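Local coordinates for ArCE4A (Arthrobacter sp. AW19M34-1, PDB 5LFZ), which probably removes acetyl groups from acetylated polysaccharides, as a metal-dependent deacetylase of carbohydrate esterase family 4, at residues A[165-169]-A[214-218]; A[24-30]-A[194-200]; A[142-146]-A[159-165]; A[39-44]-A[68-72]. All coordinates share one frame; numbering follows the deposited sequence. Where two conformers were deposited one is given.

Contact 1: A[165-169]-A[214-218]; sequences KPGSI and AYDHR
The imidazole of His217 overlaps the type II turn that runs from Lys165 to Ser168. Gly167 O sits over the centre of one ring face, 3.4 Å above the plane, and Gly167 CA adds an off-centre CH-pi contact 4.1 Å from the ring centroid. Pro166 O approaches the ring edge, 3.0 Å from His217 NE2. The aliphatic part of Lys165 crosses the imidazole at about a right angle, with CE 3.3 Å from His217 NE2, oblique to the ring. With CG opposite the backbone N (chi1 -173°), the His217 ring swings out from the 214-218 backbone and onto the turn. Its ND1 donates to Arg218 O at 2.9 Å, a bond tilted out of the ring plane that helps fix the rotation of the imidazole. Gly167 O also accepts a nearly straight bond from Arg218 N (3.1 Å, 167° at the hydrogen), so one carbonyl both lies over the ring face and ties down the end of the modelled chain. Any CB on Gly167 would run into His217 CE1, and the residue's positive phi (94°) suits glycine as well. At the end of the turn, Ser168 OG takes the Lys165 N-H and also bonds to Asp142 OD2. Further along, Ile169 CD1 packs on Asp216 O at 3.7 Å. A type II turn with glycine in its third position here leads out of helix 153-163 into the N-terminal end of strand 168-173, in the distorted beta/alpha barrel of NodB-type deacetylases.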
loop_
_atom_site.group_PDB
_atom_site.type_symbol
_atom_site.label_atom_id
_atom_site.label_comp_id
_atom_site.label_asym_id
_atom_site.label_seq_id
_atom_site.Cartn_x
_atom_site.Cartn_y
_atom_site.Cartn_z
ATOM N N LYS A 165 14.453 -7.597 -0.105
ATOM C CA LYS A 165 15.781 -7.206 -0.541
ATOM C C LYS A 165 15.771 -5.684 -0.665
ATOM O O LYS A 165 14.709 -5.071 -0.572
ATOM C CB LYS A 165 16.136 -7.897 -1.861
ATOM C CG LYS A 165 15.389 -7.378 -3.073
ATOM C CD LYS A 165 15.467 -8.370 -4.225
ATOM C CE LYS A 165 15.594 -7.661 -5.567
ATOM N NZ LYS A 165 16.852 -6.860 -5.661
ATOM N N PRO A 166 16.948 -5.060 -0.836
ATOM C CA PRO A 166 16.925 -3.606 -1.020
ATOM C C PRO A 166 16.041 -3.199 -2.198
ATOM O O PRO A 166 16.184 -3.755 -3.288
ATOM C CB PRO A 166 18.393 -3.266 -1.287
ATOM C CG PRO A 166 19.153 -4.357 -0.626
ATOM C CD PRO A 166 18.322 -5.588 -0.757
ATOM N N GLY A 167 15.124 -2.262 -1.966
ATOM C CA GLY A 167 14.227 -1.796 -3.008
ATOM C C GLY A 167 12.891 -2.518 -3.043
ATOM O O GLY A 167 12.038 -2.216 -3.875
ATOM N N SER A 168 12.701 -3.470 -2.133
ATOM C CA SER A 168 11.486 -4.286 -2.127
ATOM C C SER A 168 10.215 -3.564 -1.692
ATOM O O SER A 168 10.240 -2.610 -0.912
ATOM C CB SER A 168 11.678 -5.510 -1.228
ATOM O OG SER A 168 12.374 -6.537 -1.905
ATOM N N ILE A 169 9.099 -4.063 -2.210
ATOM C CA ILE A 169 7.767 -3.631 -1.824
ATOM C C ILE A 169 7.026 -4.837 -1.258
ATOM O O ILE A 169 6.781 -5.807 -1.971
ATOM C CB ILE A 169 6.984 -3.050 -3.012
ATOM C CG1 ILE A 169 7.708 -1.823 -3.581
ATOM C CG2 ILE A 169 5.557 -2.716 -2.598
ATOM C CD1 ILE A 169 7.073 -1.272 -4.847
ATOM N N ALA A 214 3.590 0.344 -14.688
ATOM C CA ALA A 214 3.566 -0.519 -13.508
ATOM C C ALA A 214 4.965 -0.764 -12.936
ATOM O O ALA A 214 5.928 -0.954 -13.675
ATOM C CB ALA A 214 2.891 -1.842 -13.839
ATOM N N TYR A 215 5.062 -0.756 -11.611
ATOM C CA TYR A 215 6.337 -0.918 -10.918
ATOM C C TYR A 215 6.167 -1.896 -9.769
ATOM O O TYR A 215 5.204 -1.792 -9.016
ATOM C CB TYR A 215 6.837 0.421 -10.379
ATOM C CG TYR A 215 6.933 1.515 -11.420
ATOM C CD1 TYR A 215 5.834 2.307 -11.725
ATOM C CD2 TYR A 215 8.126 1.766 -12.084
ATOM C CE1 TYR A 215 5.917 3.312 -12.674
ATOM C CE2 TYR A 215 8.219 2.773 -13.036
ATOM C CZ TYR A 215 7.111 3.542 -13.325
ATOM O OH TYR A 215 7.201 4.543 -14.271
ATOM N N ASP A 216 7.098 -2.832 -9.615
ATOM C CA ASP A 216 6.980 -3.799 -8.523
ATOM C C ASP A 216 8.180 -3.757 -7.572
ATOM O O ASP A 216 8.172 -4.407 -6.526
ATOM C CB ASP A 216 6.789 -5.214 -9.084
ATOM C CG ASP A 216 7.926 -5.650 -9.981
ATOM O OD1 ASP A 216 8.027 -6.865 -10.268
ATOM O OD2 ASP A 216 8.724 -4.787 -10.395
ATOM N N HIS A 217 9.184 -2.963 -7.928
ATOM C CA HIS A 217 10.449 -2.905 -7.200
ATOM C C HIS A 217 11.153 -1.608 -7.586
ATOM O O HIS A 217 10.917 -1.096 -8.676
ATOM C CB HIS A 217 11.309 -4.129 -7.543
ATOM C CG HIS A 217 12.554 -4.258 -6.721
ATOM N ND1 HIS A 217 13.722 -3.594 -7.029
ATOM C CD2 HIS A 217 12.819 -4.994 -5.617
ATOM C CE1 HIS A 217 14.650 -3.907 -6.141
ATOM N NE2 HIS A 217 14.127 -4.755 -5.273
ATOM N N ARG A 218 12.003 -1.063 -6.717
ATOM C CA ARG A 218 12.706 0.169 -7.082
ATOM C C ARG A 218 13.649 -0.084 -8.253
ATOM O O ARG A 218 14.432 -1.032 -8.236
ATOM C CB ARG A 218 13.495 0.754 -5.906
ATOM C CG ARG A 218 14.103 2.124 -6.236
ATOM C CD ARG A 218 15.220 2.529 -5.286
ATOM N NE ARG A 218 16.130 3.500 -5.900
ATOM C CZ ARG A 218 16.032 4.818 -5.756
ATOM N NH1 ARG A 218 15.066 5.335 -5.011
ATOM N NH2 ARG A 218 16.902 5.621 -6.354
#

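Contact 2: A[24-30]-A[194-200]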
loop_
_atom_site.group_PDB
_atom_site.type_symbol
_atom_site.label_atom_id
_atom_site.label_comp_id
_atom_site.label_asym_id
_atom_site.label_seq_id
_atom_site.Cartn_x
_atom_site.Cartn_y
_atom_site.Cartn_z
ATOM N N THR A 24 20.778 4.045 0.552
ATOM C CA THR A 24 20.273 3.384 1.753
ATOM C C THR A 24 19.410 2.183 1.375
ATOM O O THR A 24 18.671 2.221 0.393
ATOM C CB THR A 24 19.464 4.370 2.633
ATOM O OG1 THR A 24 20.291 5.488 2.979
ATOM C CG2 THR A 24 18.971 3.706 3.913
ATOM N N LYS A 25 19.526 1.103 2.141
ATOM C CA LYS A 25 18.761 -0.107 1.863
ATOM C C LYS A 25 17.318 0.057 2.315
ATOM O O LYS A 25 16.995 -0.085 3.495
ATOM C CB LYS A 25 19.398 -1.315 2.541
ATOM C CG LYS A 25 20.819 -1.584 2.087
ATOM C CD LYS A 25 21.438 -2.700 2.900
ATOM C CE LYS A 25 22.861 -2.361 3.297
ATOM N NZ LYS A 25 23.497 -3.490 4.029
ATOM N N CYS A 26 16.456 0.359 1.353
ATOM C CA CYS A 26 15.051 0.664 1.619
ATOM C C CYS A 26 14.074 -0.465 1.319
ATOM O O CYS A 26 14.263 -1.251 0.394
ATOM C CB CYS A 26 14.615 1.893 0.809
ATOM S SG CYS A 26 15.418 3.441 1.269
ATOM N N VAL A 27 13.021 -0.513 2.129
ATOM C CA VAL A 27 11.905 -1.426 1.942
ATOM C C VAL A 27 10.613 -0.642 2.178
ATOM O O VAL A 27 10.569 0.210 3.069
ATOM C CB VAL A 27 11.997 -2.630 2.904
ATOM C CG1 VAL A 27 10.678 -3.371 2.983
ATOM C CG2 VAL A 27 13.118 -3.569 2.473
ATOM N N ALA A 28 9.579 -0.901 1.377
ATOM C CA ALA A 28 8.280 -0.280 1.617
ATOM C C ALA A 28 7.251 -1.300 2.089
ATOM O O ALA A 28 6.896 -2.222 1.351
ATOM C CB ALA A 28 7.787 0.424 0.354
ATOM N N LEU A 29 6.785 -1.144 3.325
ATOM C CA LEU A 29 5.660 -1.934 3.834
ATOM C C LEU A 29 4.379 -1.378 3.247
ATOM O O LEU A 29 4.138 -0.173 3.324
ATOM C CB LEU A 29 5.583 -1.880 5.360
ATOM C CG LEU A 29 6.775 -2.393 6.162
ATOM C CD1 LEU A 29 6.426 -2.414 7.646
ATOM C CD2 LEU A 29 7.179 -3.766 5.666
ATOM N N THR A 30 3.557 -2.236 2.650
ATOM C CA THR A 30 2.297 -1.777 2.077
ATOM C C THR A 30 1.138 -2.657 2.548
ATOM O O THR A 30 1.299 -3.862 2.785
ATOM C CB THR A 30 2.341 -1.729 0.519
ATOM O OG1 THR A 30 2.391 -3.054 -0.019
ATOM C CG2 THR A 30 3.554 -0.934 0.025
ATOM N N GLY A 194 18.793 -4.652 8.760
ATOM C CA GLY A 194 19.520 -3.535 8.174
ATOM C C GLY A 194 18.728 -2.639 7.237
ATOM O O GLY A 194 19.297 -1.773 6.571
ATOM N N TYR A 195 17.415 -2.833 7.192
ATOM C CA TYR A 195 16.567 -2.058 6.292
ATOM C C TYR A 195 16.030 -0.784 6.916
ATOM O O TYR A 195 15.834 -0.695 8.131
ATOM C CB TYR A 195 15.392 -2.909 5.806
ATOM C CG TYR A 195 15.830 -4.107 5.010
ATOM C CD1 TYR A 195 16.371 -3.957 3.743
ATOM C CD2 TYR A 195 15.716 -5.385 5.528
ATOM C CE1 TYR A 195 16.782 -5.056 3.008
ATOM C CE2 TYR A 195 16.123 -6.487 4.804
ATOM C CZ TYR A 195 16.659 -6.319 3.548
ATOM O OH TYR A 195 17.068 -7.423 2.834
ATOM N N THR A 196 15.793 0.203 6.058
ATOM C CA THR A 196 15.113 1.432 6.429
ATOM C C THR A 196 13.733 1.383 5.794
ATOM O O THR A 196 13.607 1.080 4.613
ATOM C CB THR A 196 15.888 2.670 5.963
ATOM O OG1 THR A 196 17.132 2.746 6.675
ATOM C CG2 THR A 196 15.084 3.950 6.205
ATOM N N LEU A 197 12.701 1.641 6.590
ATOM C CA LEU A 197 11.331 1.472 6.120
ATOM C C LEU A 197 10.811 2.817 5.636
ATOM O O LEU A 197 10.900 3.818 6.348
ATOM C CB LEU A 197 10.452 0.898 7.228
ATOM C CG LEU A 197 11.038 -0.371 7.869
ATOM C CD1 LEU A 197 10.158 -0.913 8.977
ATOM C CD2 LEU A 197 11.251 -1.437 6.828
ATOM N N VAL A 198 10.284 2.840 4.415
ATOM C CA VAL A 198 9.908 4.095 3.762
ATOM C C VAL A 198 8.543 3.997 3.094
ATOM O O VAL A 198 8.017 2.907 2.908
ATOM C CB VAL A 198 10.939 4.513 2.684
ATOM C CG1 VAL A 198 12.318 4.735 3.291
ATOM C CG2 VAL A 198 10.991 3.481 1.555
ATOM N N THR A 199 7.976 5.142 2.721
ATOM C CA THR A 199 6.755 5.138 1.923
ATOM C C THR A 199 7.117 4.827 0.477
ATOM O O THR A 199 8.285 4.889 0.104
ATOM C CB THR A 199 6.017 6.483 1.979
ATOM O OG1 THR A 199 6.864 7.508 1.446
ATOM C CG2 THR A 199 5.634 6.826 3.414
ATOM N N VAL A 200 6.120 4.489 -0.332
ATOM C CA VAL A 200 6.353 4.189 -1.737
ATOM C C VAL A 200 6.949 5.403 -2.450
ATOM O O VAL A 200 7.853 5.271 -3.283
ATOM C CB VAL A 200 5.042 3.734 -2.424
ATOM C CG1 VAL A 200 5.184 3.736 -3.929
ATOM C CG2 VAL A 200 4.643 2.346 -1.924
HETATM O O HOH W 1 5.484 1.975 2.333
HETATM O O HOH W 2 7.494 1.051 5.012
#
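Cys26 faces Val198 and the backbone of Thr196. Its CB lies 4.0 Å from Val198 CG2, and CA makes a CH...O contact to Thr196 O. Chi1 of -66° puts SG opposite the carbonyl carbon, where it meets Val198 CG1 at 3.9 Å and closes the disulfide to Cys21; Leu203 of the following short helix packs on both side chains. Parallel pairing with residues 196-197 sets this register: Thr196 N bonds to Lys25 O (2.8 Å), Val27 N to Thr196 O (3.0 Å) and Val198 N to Val27 O (3.0 Å), all three close to straight. On the sheet face opposite Cys26, Val27 CG2, in one of its two conformers, lies over a face of the Tyr195 ring, while Lys25 O stands at that ring's edge. Leu197 CD2 reaches Val27 CB on the same side, and Leu190 of helix 177-192 packs on Tyr195. Beyond Val198 the backbones part, and a water bridges them, accepting from Leu29 N (2.9 Å) and lying 2.9 Å from Val198 O. The disulfide ties Cys26 back to Cys21, not across to 194-200, so direct backbone bonds, water and apolar flanks make the join, which implies little dependence on side-chain charge.

Contact 3: A[142-146]-A[159-165]; sequences DVDTL and IALEEAK
The carboxylate of Glu163 passes obliquely over Val143, with OE1 4.0 Å from CG1, and a water joins it to the strand: this water donates to OE1 (2.9 Å) and accepts from Asp144 N (2.9 Å). The Asp144 side chain leaves the strand away from the helix, and Leu146 N meets its OD1 at 2.8 Å from above the carboxylate plane, 51° out of it, which makes an Asx turn; Trp148 NE1 bonds to the same oxygen. Val143 wedges against the last helical turn. With chi1 at 180°, CG1 stands opposite the backbone N and near Ile159 O and Ala160 CA, leaving CG2 to touch Glu163 O at 3.7 Å. Strand 143-144, the short helix 147-150, helix 153-163 and strand 168-173 form a beta-alpha-beta crossover between neighbouring parallel strands, the repeating unit of this barrel-like fold, and the contact packs helix 153-163 onto the first strand. Replacing Val143 by a glycine would probably open a gap beneath Ile159 and Glu163 and let the helix end shift. Ile159 spans the strand exit: CG2 lies 3.5 Å from Asp144 O, CD1 3.4 Å from Thr145 O. Deeper in, Thr145 CG2 packs on Ala160 CB at 3.9 Å, while Thr145 OG1 bonds to Leu171 O in the neighbouring strand.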
loop_
_atom_site.group_PDB
_atom_site.type_symbol
_atom_site.label_atom_id
_atom_site.label_comp_id
_atom_site.label_asym_id
_atom_site.label_seq_id
_atom_site.Cartn_x
_atom_site.Cartn_y
_atom_site.Cartn_z
ATOM N N ASP A 142 7.020 -7.041 -4.972
ATOM C CA ASP A 142 7.901 -8.156 -5.292
ATOM C C ASP A 142 7.870 -9.205 -4.185
ATOM O O ASP A 142 8.326 -10.326 -4.381
ATOM C CB ASP A 142 9.332 -7.671 -5.553
ATOM C CG ASP A 142 9.988 -7.083 -4.327
ATOM O OD1 ASP A 142 9.280 -6.461 -3.514
ATOM O OD2 ASP A 142 11.220 -7.238 -4.179
ATOM N N VAL A 143 7.321 -8.839 -3.029
ATOM C CA VAL A 143 7.167 -9.784 -1.927
ATOM C C VAL A 143 5.706 -9.909 -1.521
ATOM O O VAL A 143 5.129 -8.977 -0.967
ATOM C CB VAL A 143 7.983 -9.371 -0.688
ATOM C CG1 VAL A 143 7.782 -10.388 0.436
ATOM C CG2 VAL A 143 9.454 -9.227 -1.039
ATOM N N ASP A 144 5.117 -11.063 -1.811
ATOM C CA ASP A 144 3.754 -11.364 -1.393
ATOM C C ASP A 144 3.794 -12.191 -0.107
ATOM O O ASP A 144 4.192 -13.356 -0.129
ATOM C CB ASP A 144 3.014 -12.121 -2.498
ATOM C CG ASP A 144 1.554 -12.387 -2.166
ATOM O OD1 ASP A 144 1.109 -12.089 -1.039
ATOM O OD2 ASP A 144 0.846 -12.920 -3.044
ATOM N N THR A 145 3.369 -11.608 1.011
ATOM C CA THR A 145 3.409 -12.342 2.279
ATOM C C THR A 145 2.375 -13.459 2.346
ATOM O O THR A 145 2.399 -14.283 3.270
ATOM C CB THR A 145 3.180 -11.418 3.480
ATOM O OG1 THR A 145 1.879 -10.823 3.380
ATOM C CG2 THR A 145 4.244 -10.347 3.536
ATOM N N LEU A 146 1.476 -13.478 1.366
ATOM C CA LEU A 146 0.405 -14.466 1.274
ATOM C C LEU A 146 -0.542 -14.396 2.468
ATOM O O LEU A 146 -1.245 -15.365 2.763
ATOM C CB LEU A 146 0.980 -15.885 1.149
ATOM C CG LEU A 146 1.881 -16.127 -0.064
ATOM C CD1 LEU A 146 2.559 -17.489 0.024
ATOM C CD2 LEU A 146 1.074 -15.999 -1.346
ATOM N N ILE A 159 7.994 -14.654 5.626
ATOM C CA ILE A 159 8.085 -14.414 4.185
ATOM C C ILE A 159 8.578 -13.003 3.884
ATOM O O ILE A 159 9.435 -12.808 3.023
ATOM C CB ILE A 159 6.729 -14.658 3.487
ATOM C CG1 ILE A 159 6.348 -16.137 3.600
ATOM C CG2 ILE A 159 6.787 -14.242 2.014
ATOM C CD1 ILE A 159 4.964 -16.464 3.089
ATOM N N ALA A 160 8.047 -12.019 4.601
ATOM C CA ALA A 160 8.477 -10.640 4.411
ATOM C C ALA A 160 9.967 -10.486 4.701
ATOM O O ALA A 160 10.695 -9.875 3.923
ATOM C CB ALA A 160 7.667 -9.702 5.290
ATOM N N LEU A 161 10.421 -11.054 5.813
ATOM C CA LEU A 161 11.814 -10.915 6.220
ATOM C C LEU A 161 12.767 -11.614 5.258
ATOM O O LEU A 161 13.779 -11.044 4.840
ATOM C CB LEU A 161 12.019 -11.468 7.633
ATOM C CG LEU A 161 13.453 -11.409 8.164
ATOM C CD1 LEU A 161 13.941 -9.967 8.219
ATOM C CD2 LEU A 161 13.569 -12.085 9.525
ATOM N N GLU A 162 12.439 -12.851 4.904
ATOM C CA GLU A 162 13.368 -13.689 4.159
ATOM C C GLU A 162 13.395 -13.390 2.665
ATOM O O GLU A 162 14.383 -13.689 1.998
ATOM C CB GLU A 162 13.041 -15.168 4.377
ATOM C CG GLU A 162 13.241 -15.641 5.803
ATOM C CD GLU A 162 13.041 -17.138 5.953
ATOM O OE1 GLU A 162 12.515 -17.769 5.012
ATOM O OE2 GLU A 162 13.412 -17.680 7.014
ATOM N N GLU A 163 12.321 -12.808 2.137
ATOM C CA GLU A 163 12.255 -12.520 0.704
ATOM C C GLU A 163 12.562 -11.062 0.374
ATOM O O GLU A 163 12.846 -10.736 -0.778
ATOM C CB GLU A 163 10.881 -12.888 0.141
ATOM C CG GLU A 163 10.618 -14.381 0.058
ATOM C CD GLU A 163 9.330 -14.702 -0.677
ATOM O OE1 GLU A 163 8.787 -13.797 -1.343
ATOM O OE2 GLU A 163 8.863 -15.860 -0.593
ATOM N N ALA A 164 12.499 -10.189 1.377
ATOM C CA ALA A 164 12.786 -8.775 1.159
ATOM C C ALA A 164 14.236 -8.586 0.753
ATOM O O ALA A 164 15.122 -9.316 1.196
ATOM C CB ALA A 164 12.479 -7.954 2.406
ATOM N N LYS A 165 14.453 -7.597 -0.105
ATOM C CA LYS A 165 15.781 -7.206 -0.541
ATOM C C LYS A 165 15.771 -5.684 -0.665
ATOM O O LYS A 165 14.709 -5.071 -0.572
ATOM C CB LYS A 165 16.136 -7.897 -1.861
ATOM C CG LYS A 165 15.389 -7.378 -3.073
ATOM C CD LYS A 165 15.467 -8.370 -4.225
ATOM C CE LYS A 165 15.594 -7.661 -5.567
ATOM N NZ LYS A 165 16.852 -6.860 -5.661
HETATM O O HOH W 3 6.615 -13.146 -3.077
#

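Contact 4: A[39-44]-A[68-72]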
loop_
_atom_site.group_PDB
_atom_site.type_symbol
_atom_site.label_atom_id
_atom_site.label_comp_id
_atom_site.label_asym_id
_atom_site.label_seq_id
_atom_site.Cartn_x
_atom_site.Cartn_y
_atom_site.Cartn_z
ATOM N N THR A 39 -7.255 -1.170 11.353
ATOM C CA THR A 39 -6.344 -0.158 10.832
ATOM C C THR A 39 -5.754 0.737 11.924
ATOM O O THR A 39 -4.566 1.055 11.900
ATOM C CB THR A 39 -7.043 0.713 9.783
ATOM O OG1 THR A 39 -7.627 -0.133 8.782
ATOM C CG2 THR A 39 -6.036 1.656 9.122
ATOM N N ASN A 40 -6.570 1.138 12.889
ATOM C CA ASN A 40 -6.048 2.004 13.939
ATOM C C ASN A 40 -5.047 1.302 14.856
ATOM O O ASN A 40 -4.065 1.913 15.286
ATOM C CB ASN A 40 -7.189 2.593 14.741
ATOM C CG ASN A 40 -7.812 3.772 14.039
ATOM O OD1 ASN A 40 -7.287 4.883 14.096
ATOM N ND2 ASN A 40 -8.907 3.534 13.332
ATOM N N ARG A 41 -5.276 0.023 15.151
ATOM C CA ARG A 41 -4.304 -0.745 15.920
ATOM C C ARG A 41 -3.013 -0.869 15.129
ATOM O O ARG A 41 -1.920 -0.790 15.681
ATOM C CB ARG A 41 -4.851 -2.130 16.275
ATOM C CG ARG A 41 -5.912 -2.094 17.362
ATOM C CD ARG A 41 -6.732 -3.368 17.393
ATOM N NE ARG A 41 -5.932 -4.519 17.795
ATOM C CZ ARG A 41 -6.337 -5.776 17.677
ATOM N NH1 ARG A 41 -7.536 -6.039 17.173
ATOM N NH2 ARG A 41 -5.550 -6.767 18.066
ATOM N N LEU A 42 -3.158 -1.044 13.821
ATOM C CA LEU A 42 -2.021 -1.119 12.918
ATOM C C LEU A 42 -1.228 0.190 12.954
ATOM O O LEU A 42 0.001 0.190 13.047
ATOM C CB LEU A 42 -2.519 -1.440 11.508
ATOM C CG LEU A 42 -1.543 -1.648 10.363
ATOM C CD1 LEU A 42 -0.416 -2.493 10.847
ATOM C CD2 LEU A 42 -2.266 -2.331 9.207
ATOM N N LEU A 43 -1.942 1.308 12.901
ATOM C CA LEU A 43 -1.308 2.615 12.941
ATOM C C LEU A 43 -0.647 2.860 14.295
ATOM O O LEU A 43 0.409 3.492 14.373
ATOM C CB LEU A 43 -2.329 3.710 12.648
ATOM C CG LEU A 43 -2.824 3.816 11.207
ATOM C CD1 LEU A 43 -4.032 4.721 11.147
ATOM C CD2 LEU A 43 -1.722 4.361 10.311
ATOM N N ASP A 44 -1.276 2.361 15.355
ATOM C CA ASP A 44 -0.706 2.468 16.690
ATOM C C ASP A 44 0.641 1.754 16.746
ATOM O O ASP A 44 1.618 2.300 17.257
ATOM C CB ASP A 44 -1.654 1.883 17.741
ATOM C CG ASP A 44 -2.866 2.760 17.998
ATOM O OD1 ASP A 44 -2.870 3.939 17.581
ATOM O OD2 ASP A 44 -3.824 2.267 18.627
ATOM N N THR A 68 -9.537 8.051 10.270
ATOM C CA THR A 68 -8.428 7.123 10.131
ATOM C C THR A 68 -7.540 7.498 8.941
ATOM O O THR A 68 -6.317 7.385 9.020
ATOM C CB THR A 68 -8.936 5.665 9.997
ATOM O OG1 THR A 68 -9.709 5.337 11.155
ATOM C CG2 THR A 68 -7.776 4.693 9.890
ATOM N N LEU A 69 -8.135 7.987 7.854
ATOM C CA LEU A 69 -7.321 8.453 6.734
ATOM C C LEU A 69 -6.569 9.726 7.117
ATOM O O LEU A 69 -5.417 9.920 6.718
ATOM C CB LEU A 69 -8.170 8.687 5.484
ATOM C CG LEU A 69 -8.021 7.517 4.509
ATOM C CD1 LEU A 69 -8.732 6.276 5.056
ATOM C CD2 LEU A 69 -8.523 7.872 3.121
ATOM N N LYS A 70 -7.203 10.579 7.914
ATOM C CA LYS A 70 -6.514 11.765 8.400
ATOM C C LYS A 70 -5.315 11.357 9.255
ATOM O O LYS A 70 -4.283 12.023 9.222
ATOM C CB LYS A 70 -7.455 12.676 9.186
ATOM C CG LYS A 70 -8.465 13.414 8.321
ATOM C CD LYS A 70 -9.225 14.444 9.142
ATOM C CE LYS A 70 -10.423 14.986 8.385
ATOM N NZ LYS A 70 -11.439 13.920 8.152
ATOM N N ARG A 71 -5.441 10.259 10.003
ATOM C CA ARG A 71 -4.310 9.741 10.772
ATOM C C ARG A 71 -3.148 9.379 9.861
ATOM O O ARG A 71 -1.994 9.651 10.178
ATOM C CB ARG A 71 -4.693 8.501 11.587
ATOM C CG ARG A 71 -5.380 8.750 12.905
ATOM C CD ARG A 71 -5.328 7.485 13.760
ATOM N NE ARG A 71 -3.980 7.201 14.242
ATOM C CZ ARG A 71 -3.652 6.128 14.961
ATOM N NH1 ARG A 71 -4.576 5.234 15.284
ATOM N NH2 ARG A 71 -2.397 5.951 15.365
ATOM N N MET A 72 -3.456 8.752 8.734
ATOM C CA MET A 72 -2.415 8.330 7.804
ATOM C C MET A 72 -1.595 9.515 7.313
ATOM O O MET A 72 -0.364 9.456 7.269
ATOM C CB MET A 72 -3.029 7.587 6.621
ATOM C CG MET A 72 -3.696 6.280 7.015
ATOM S SD MET A 72 -4.540 5.492 5.639
ATOM C CE MET A 72 -5.054 3.962 6.422
HETATM O O HOH W 4 -8.560 7.226 13.799
#
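Asp44 OD1 is gripped end-on by two nitrogens of Arg71, NH2 at 3.0 Å and NH1 at 3.1 Å, in a salt bridge where both donors come from the same face of the carboxylate. It joins two near-parallel helices, 39-48 and 66-74, that follow successive strands of the beta/alpha fold; the segment axes lie 10.7 Å apart and cross at 22°. Arg71 NH1 also reaches Asn40 OD1 at 3.0 Å, in the carbonyl plane and on a lone pair, with the amide and guanidinium nearly coplanar. A bend at chi3 (70°) turns the guanidinium toward the Asp44 end of 39-44, and Leu43 CB covers one of its faces, 3.4 Å above the plane and toward the rim. Glu75 takes NE, so acids at both ends of the group would be expected to keep it charged. A methionine in place of Arg71 would probably leave Asp44 OD1 without its charged mate and Asn40 OD1 without its in-plane donor. That amide is otherwise held by ND2 donating to Thr68 OG1 (2.9 Å) and by a water giving OD1 a 2.7 Å bond. Inward of these polar groups the helices meet through methyls: Leu43 CD1 touches Thr68 CG2, and Thr39 CG2 lies 3.7 Å from Met72 CE.

Contacts 1, 2 and 3 lie close together around one parallel sheet, while contact 4 sits across the chain's centre from contact 1, between two outer helices. Contact 2 is the most buried and pairs strand with strand by backbone bonds. Contact 3 packs helix on strand by hydrocarbon, and contact 1 is a half-exposed ring on a turn. Residues 167-169, leading into strand 168-173, tie the three: Gly167 N bonds, probably, to Cys26 O of contact 2, and Asp142 OD1 of contact 3 probably accepts from Ile169 N. Contacts 1 and 3 share Lys165. Contact 4, nested within the long loop closed by contact 2, relies instead on charge and amide bonds on its partly exposed side.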